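Local structure of Na-K-Cl cotransporter (Methanosarcina acetivorans, 3G40) at residues 189-202 and 224-236. The protein is the C-terminal cytoplasmic domain of a prokaryotic cation-chloride cotransporter, a membrane protein that probably carries chloride together with cations. Numbering follows the deposited sequence.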
loop_
_atom_site.group_PDB
_atom_site.type_symbol
_atom_site.label_atom_id
_atom_site.label_comp_id
_atom_site.label_asym_id
_atom_site.label_seq_id
_atom_site.Cartn_x
_atom_site.Cartn_y
_atom_site.Cartn_z
ATOM N N LYS A 189 -13.756 8.937 3.175
ATOM C CA LYS A 189 -14.951 8.092 3.296
ATOM C C LYS A 189 -15.526 7.867 1.904
ATOM O O LYS A 189 -15.875 6.755 1.523
ATOM C CB LYS A 189 -16.017 8.747 4.175
ATOM C CG LYS A 189 -17.353 7.980 4.193
ATOM C CD LYS A 189 -18.419 8.725 4.987
ATOM C CE LYS A 189 -19.819 8.233 4.649
ATOM N NZ LYS A 189 -19.985 6.759 4.791
ATOM N N SER A 190 -15.628 8.949 1.139
ATOM C CA SER A 190 -16.295 8.872 -0.144
ATOM C C SER A 190 -15.442 8.123 -1.190
ATOM O O SER A 190 -15.941 7.248 -1.897
ATOM C CB SER A 190 -16.669 10.292 -0.614
ATOM O OG SER A 190 -16.803 10.356 -2.015
ATOM N N ASN A 191 -14.153 8.441 -1.276
ATOM C CA ASN A 191 -13.299 7.799 -2.280
ATOM C C ASN A 191 -12.957 6.321 -1.984
ATOM O O ASN A 191 -12.834 5.525 -2.905
ATOM C CB ASN A 191 -12.045 8.634 -2.545
ATOM C CG ASN A 191 -12.344 9.847 -3.407
ATOM O OD1 ASN A 191 -13.353 9.874 -4.106
ATOM N ND2 ASN A 191 -11.491 10.862 -3.341
ATOM N N TRP A 192 -12.826 5.965 -0.707
ATOM C CA TRP A 192 -12.590 4.569 -0.304
ATOM C C TRP A 192 -13.884 3.771 -0.172
ATOM O O TRP A 192 -13.852 2.532 -0.113
ATOM C CB TRP A 192 -11.873 4.504 1.050
ATOM C CG TRP A 192 -10.456 4.972 1.042
ATOM C CD1 TRP A 192 -9.713 5.383 -0.047
ATOM C CD2 TRP A 192 -9.584 5.051 2.176
ATOM N NE1 TRP A 192 -8.438 5.723 0.357
ATOM C CE2 TRP A 192 -8.332 5.523 1.711
ATOM C CE3 TRP A 192 -9.740 4.770 3.536
ATOM C CZ2 TRP A 192 -7.250 5.728 2.565
ATOM C CZ3 TRP A 192 -8.666 4.979 4.389
ATOM C CH2 TRP A 192 -7.428 5.445 3.895
ATOM N N LYS A 193 -15.015 4.474 -0.100
ATOM C CA LYS A 193 -16.286 3.836 0.251
ATOM C C LYS A 193 -16.112 3.068 1.554
ATOM O O LYS A 193 -16.524 1.918 1.676
ATOM C CB LYS A 193 -16.774 2.914 -0.864
ATOM C CG LYS A 193 -17.127 3.665 -2.140
ATOM C CD LYS A 193 -17.786 2.769 -3.170
ATOM C CE LYS A 193 -18.246 3.579 -4.377
ATOM N NZ LYS A 193 -18.914 2.738 -5.409
ATOM N N ALA A 194 -15.490 3.739 2.515
ATOM C CA ALA A 194 -15.195 3.194 3.833
ATOM C C ALA A 194 -16.261 3.611 4.847
ATOM O O ALA A 194 -17.046 4.528 4.594
ATOM C CB ALA A 194 -13.805 3.695 4.292
ATOM N N SER A 195 -16.280 2.942 5.998
ATOM C CA SER A 195 -17.121 3.380 7.116
ATOM C C SER A 195 -16.394 4.420 7.958
ATOM O O SER A 195 -15.198 4.297 8.207
ATOM C CB SER A 195 -17.508 2.186 7.997
ATOM O OG SER A 195 -18.239 1.262 7.230
ATOM N N LEU A 196 -17.120 5.447 8.389
ATOM C CA LEU A 196 -16.536 6.546 9.143
ATOM C C LEU A 196 -17.088 6.595 10.560
ATOM O O LEU A 196 -18.303 6.500 10.747
ATOM C CB LEU A 196 -16.835 7.875 8.448
ATOM C CG LEU A 196 -16.359 9.158 9.120
ATOM C CD1 LEU A 196 -14.848 9.142 9.380
ATOM C CD2 LEU A 196 -16.725 10.381 8.254
ATOM N N SER A 197 -16.205 6.746 11.549
ATOM C CA SER A 197 -16.640 6.967 12.940
ATOM C C SER A 197 -16.056 8.260 13.468
ATOM O O SER A 197 -14.926 8.620 13.135
ATOM C CB SER A 197 -16.210 5.832 13.886
ATOM O OG SER A 197 -16.711 4.577 13.489
ATOM N N PHE A 198 -16.833 8.957 14.296
ATOM C CA PHE A 198 -16.336 10.111 15.033
ATOM C C PHE A 198 -16.000 9.639 16.441
ATOM O O PHE A 198 -16.845 9.045 17.119
ATOM C CB PHE A 198 -17.402 11.206 15.148
ATOM C CG PHE A 198 -17.741 11.896 13.862
ATOM C CD1 PHE A 198 -18.848 12.733 13.797
ATOM C CD2 PHE A 198 -16.962 11.730 12.723
ATOM C CE1 PHE A 198 -19.175 13.388 12.631
ATOM C CE2 PHE A 198 -17.290 12.387 11.544
ATOM C CZ PHE A 198 -18.382 13.216 11.497
ATOM N N MET A 199 -14.774 9.915 16.872
ATOM C CA MET A 199 -14.279 9.520 18.188
ATOM C C MET A 199 -13.950 10.756 19.026
ATOM O O MET A 199 -13.329 11.705 18.544
ATOM C CB MET A 199 -13.009 8.677 18.032
ATOM C CG MET A 199 -13.121 7.551 16.992
ATOM S SD MET A 199 -14.077 6.155 17.589
ATOM C CE MET A 199 -13.363 5.981 19.210
ATOM N N THR A 200 -14.364 10.760 20.288
ATOM C CA THR A 200 -13.933 11.827 21.180
ATOM C C THR A 200 -13.839 11.290 22.611
ATOM O O THR A 200 -13.993 10.098 22.836
ATOM C CB THR A 200 -14.858 13.064 21.105
ATOM O OG1 THR A 200 -14.201 14.196 21.695
ATOM C CG2 THR A 200 -16.175 12.805 21.835
ATOM N N PHE A 201 -13.556 12.166 23.562
ATOM C CA PHE A 201 -13.439 11.752 24.965
ATOM C C PHE A 201 -13.991 12.846 25.860
ATOM O O PHE A 201 -14.078 14.005 25.449
ATOM C CB PHE A 201 -11.977 11.478 25.311
ATOM C CG PHE A 201 -11.056 12.571 24.874
ATOM C CD1 PHE A 201 -10.662 13.556 25.763
ATOM C CD2 PHE A 201 -10.610 12.634 23.566
ATOM C CE1 PHE A 201 -9.820 14.576 25.357
ATOM C CE2 PHE A 201 -9.772 13.651 23.150
ATOM C CZ PHE A 201 -9.378 14.625 24.047
ATOM N N ALA A 202 -14.374 12.474 27.083
ATOM C CA ALA A 202 -14.978 13.412 28.008
ATOM C C ALA A 202 -14.696 12.946 29.433
ATOM O O ALA A 202 -14.698 11.742 29.698
ATOM C CB ALA A 202 -16.468 13.490 27.760
ATOM N N ILE A 224 -23.326 13.785 6.440
ATOM C CA ILE A 224 -22.584 12.545 6.252
ATOM C C ILE A 224 -23.423 11.439 6.891
ATOM O O ILE A 224 -23.680 11.481 8.093
ATOM C CB ILE A 224 -21.179 12.609 6.914
ATOM C CG1 ILE A 224 -20.394 13.832 6.425
ATOM C CG2 ILE A 224 -20.394 11.340 6.628
ATOM C CD1 ILE A 224 -19.172 14.171 7.281
ATOM N N PRO A 225 -23.873 10.461 6.084
ATOM C CA PRO A 225 -24.727 9.369 6.557
ATOM C C PRO A 225 -23.918 8.217 7.146
ATOM O O PRO A 225 -22.735 8.057 6.822
ATOM C CB PRO A 225 -25.429 8.883 5.280
ATOM C CG PRO A 225 -24.836 9.689 4.132
ATOM C CD PRO A 225 -23.591 10.341 4.644
ATOM N N ASN A 226 -24.566 7.436 8.009
ATOM C CA ASN A 226 -23.993 6.209 8.550
ATOM C C ASN A 226 -22.706 6.416 9.351
ATOM O O ASN A 226 -21.847 5.540 9.385
ATOM C CB ASN A 226 -23.753 5.196 7.425
ATOM C CG ASN A 226 -25.006 4.926 6.610
ATOM O OD1 ASN A 226 -26.062 4.617 7.160
ATOM N ND2 ASN A 226 -24.891 5.048 5.292
ATOM N N VAL A 227 -22.585 7.567 9.998
ATOM C CA VAL A 227 -21.455 7.843 10.879
ATOM C C VAL A 227 -21.720 7.299 12.291
ATOM O O VAL A 227 -22.775 7.550 12.874
ATOM C CB VAL A 227 -21.154 9.354 10.918
ATOM C CG1 VAL A 227 -20.000 9.656 11.867
ATOM C CG2 VAL A 227 -20.836 9.857 9.508
ATOM N N LYS A 228 -20.770 6.539 12.829
ATOM C CA LYS A 228 -20.896 6.008 14.188
ATOM C C LYS A 228 -20.133 6.886 15.166
ATOM O O LYS A 228 -19.028 7.331 14.866
ATOM C CB LYS A 228 -20.359 4.575 14.261
ATOM C CG LYS A 228 -21.166 3.570 13.453
ATOM C CD LYS A 228 -20.666 2.150 13.674
ATOM C CE LYS A 228 -21.495 1.139 12.889
ATOM N NZ LYS A 228 -20.895 -0.227 12.928
ATOM N N MET A 229 -20.727 7.142 16.327
ATOM C CA MET A 229 -20.140 8.027 17.326
ATOM C C MET A 229 -19.654 7.232 18.528
ATOM O O MET A 229 -20.366 6.361 19.029
ATOM C CB MET A 229 -21.182 9.042 17.814
ATOM C CG MET A 229 -22.043 9.636 16.721
ATOM S SD MET A 229 -20.999 10.411 15.469
ATOM C CE MET A 229 -22.277 10.931 14.321
ATOM N N GLN A 230 -18.444 7.529 18.991
ATOM C CA GLN A 230 -17.967 6.990 20.262
ATOM C C GLN A 230 -17.464 8.116 21.141
ATOM O O GLN A 230 -16.622 8.905 20.728
ATOM C CB GLN A 230 -16.831 5.991 20.051
ATOM C CG GLN A 230 -17.269 4.636 19.552
ATOM C CD GLN A 230 -16.148 3.608 19.610
ATOM O OE1 GLN A 230 -15.383 3.553 20.576
ATOM N NE2 GLN A 230 -16.049 2.785 18.570
ATOM N N VAL A 231 -17.981 8.198 22.357
ATOM C CA VAL A 231 -17.422 9.108 23.339
ATOM C C VAL A 231 -16.702 8.251 24.375
ATOM O O VAL A 231 -17.339 7.486 25.109
ATOM C CB VAL A 231 -18.517 9.967 24.015
ATOM C CG1 VAL A 231 -17.905 10.871 25.063
ATOM C CG2 VAL A 231 -19.268 10.795 22.982
ATOM N N LEU A 232 -15.379 8.373 24.424
ATOM C CA LEU A 232 -14.541 7.512 25.256
ATOM C C LEU A 232 -14.303 8.090 26.648
ATOM O O LEU A 232 -14.398 9.304 26.867
ATOM C CB LEU A 232 -13.189 7.247 24.575
ATOM C CG LEU A 232 -13.239 6.539 23.221
ATOM C CD1 LEU A 232 -11.838 6.378 22.646
ATOM C CD2 LEU A 232 -13.940 5.185 23.341
ATOM N N ARG A 233 -13.989 7.201 27.584
ATOM C CA ARG A 233 -13.672 7.598 28.949
ATOM C C ARG A 233 -12.276 8.216 29.003
ATOM O O ARG A 233 -12.016 9.123 29.788
ATOM C CB ARG A 233 -13.741 6.377 29.872
ATOM C CG ARG A 233 -13.699 6.694 31.353
ATOM C CD ARG A 233 -15.089 7.004 31.874
ATOM N NE ARG A 233 -15.124 7.103 33.330
ATOM C CZ ARG A 233 -16.236 7.280 34.035
ATOM N NH1 ARG A 233 -17.405 7.377 33.414
ATOM N NH2 ARG A 233 -16.180 7.359 35.357
ATOM N N GLU A 234 -11.378 7.740 28.148
ATOM C CA GLU A 234 -9.984 8.171 28.217
ATOM C C GLU A 234 -9.478 8.815 26.930
ATOM O O GLU A 234 -9.918 8.471 25.833
ATOM C CB GLU A 234 -9.080 6.993 28.583
ATOM C CG GLU A 234 -9.512 6.248 29.835
ATOM C CD GLU A 234 -8.908 4.859 29.922
ATOM O OE1 GLU A 234 -7.808 4.647 29.366
ATOM O OE2 GLU A 234 -9.538 3.979 30.549
ATOM N N ASN A 235 -8.558 9.760 27.094
ATOM C CA ASN A 235 -7.836 10.382 25.996
ATOM C C ASN A 235 -7.067 9.330 25.203
ATOM O O ASN A 235 -6.554 8.371 25.780
ATOM C CB ASN A 235 -6.862 11.405 26.575
ATOM C CG ASN A 235 -6.321 12.350 25.538
ATOM O OD1 ASN A 235 -5.112 12.445 25.341
ATOM N ND2 ASN A 235 -7.212 13.060 24.865
ATOM N N PRO A 236 -6.983 9.501 23.874
ATOM C CA PRO A 236 -6.250 8.565 23.011
ATOM C C PRO A 236 -4.757 8.516 23.334
ATOM O O PRO A 236 -4.111 7.499 23.098
ATOM C CB PRO A 236 -6.443 9.149 21.603
ATOM C CG PRO A 236 -7.588 10.089 21.717
ATOM C CD PRO A 236 -7.589 10.602 23.110
HETATM O O HOH W 1 -19.925 5.496 7.525
HETATM O O HOH W 2 -22.674 5.880 3.774
HETATM O O HOH W 3 -19.486 3.844 10.693
#
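Phe198 offers one ring face to Val227, whose CG1 sits 3.6 Å from the ring centroid and only 4° off the normal, a CH-pi contact. Met229 runs alongside the same ring; the bend at its chi2 (-57°) brings SD to 3.6 Å from Phe198 CD1, an oblique Met-aromatic contact, while Ile224 CD1 reaches the ring edge. Leu182 of helix 179-192 also packs on Phe198, and helix 205-222 on Met229. On the opposite sheet face, Phe201 has Pro236 CD 3.7 Å from its CD2 and CA of the poorly ordered Asn235 over its ring. Met199, on that face too, lies side by side with Gln230, its CE 3.4 Å from Gln230 OE1 and 3.8 Å from Leu232 CD1. Six backbone hydrogen bonds, the last from Ala202 just past the strand, join 195-201 to 228-232, the parallel strands of a beta-alpha-beta unit connected by helix 205-222; 228-232 is an outermost strand of the chain's mixed sheet. Near Lys189 the join turns wet: one water accepts from Lys189 NZ and Leu196 N and donates to Asn226 O. The chemistry thus passes from solvent-bridged polar groups to apolar packing, helix-covered around Phe198 and backed by Trp161 at Met199 and Leu232, with the backbone ladder setting the register.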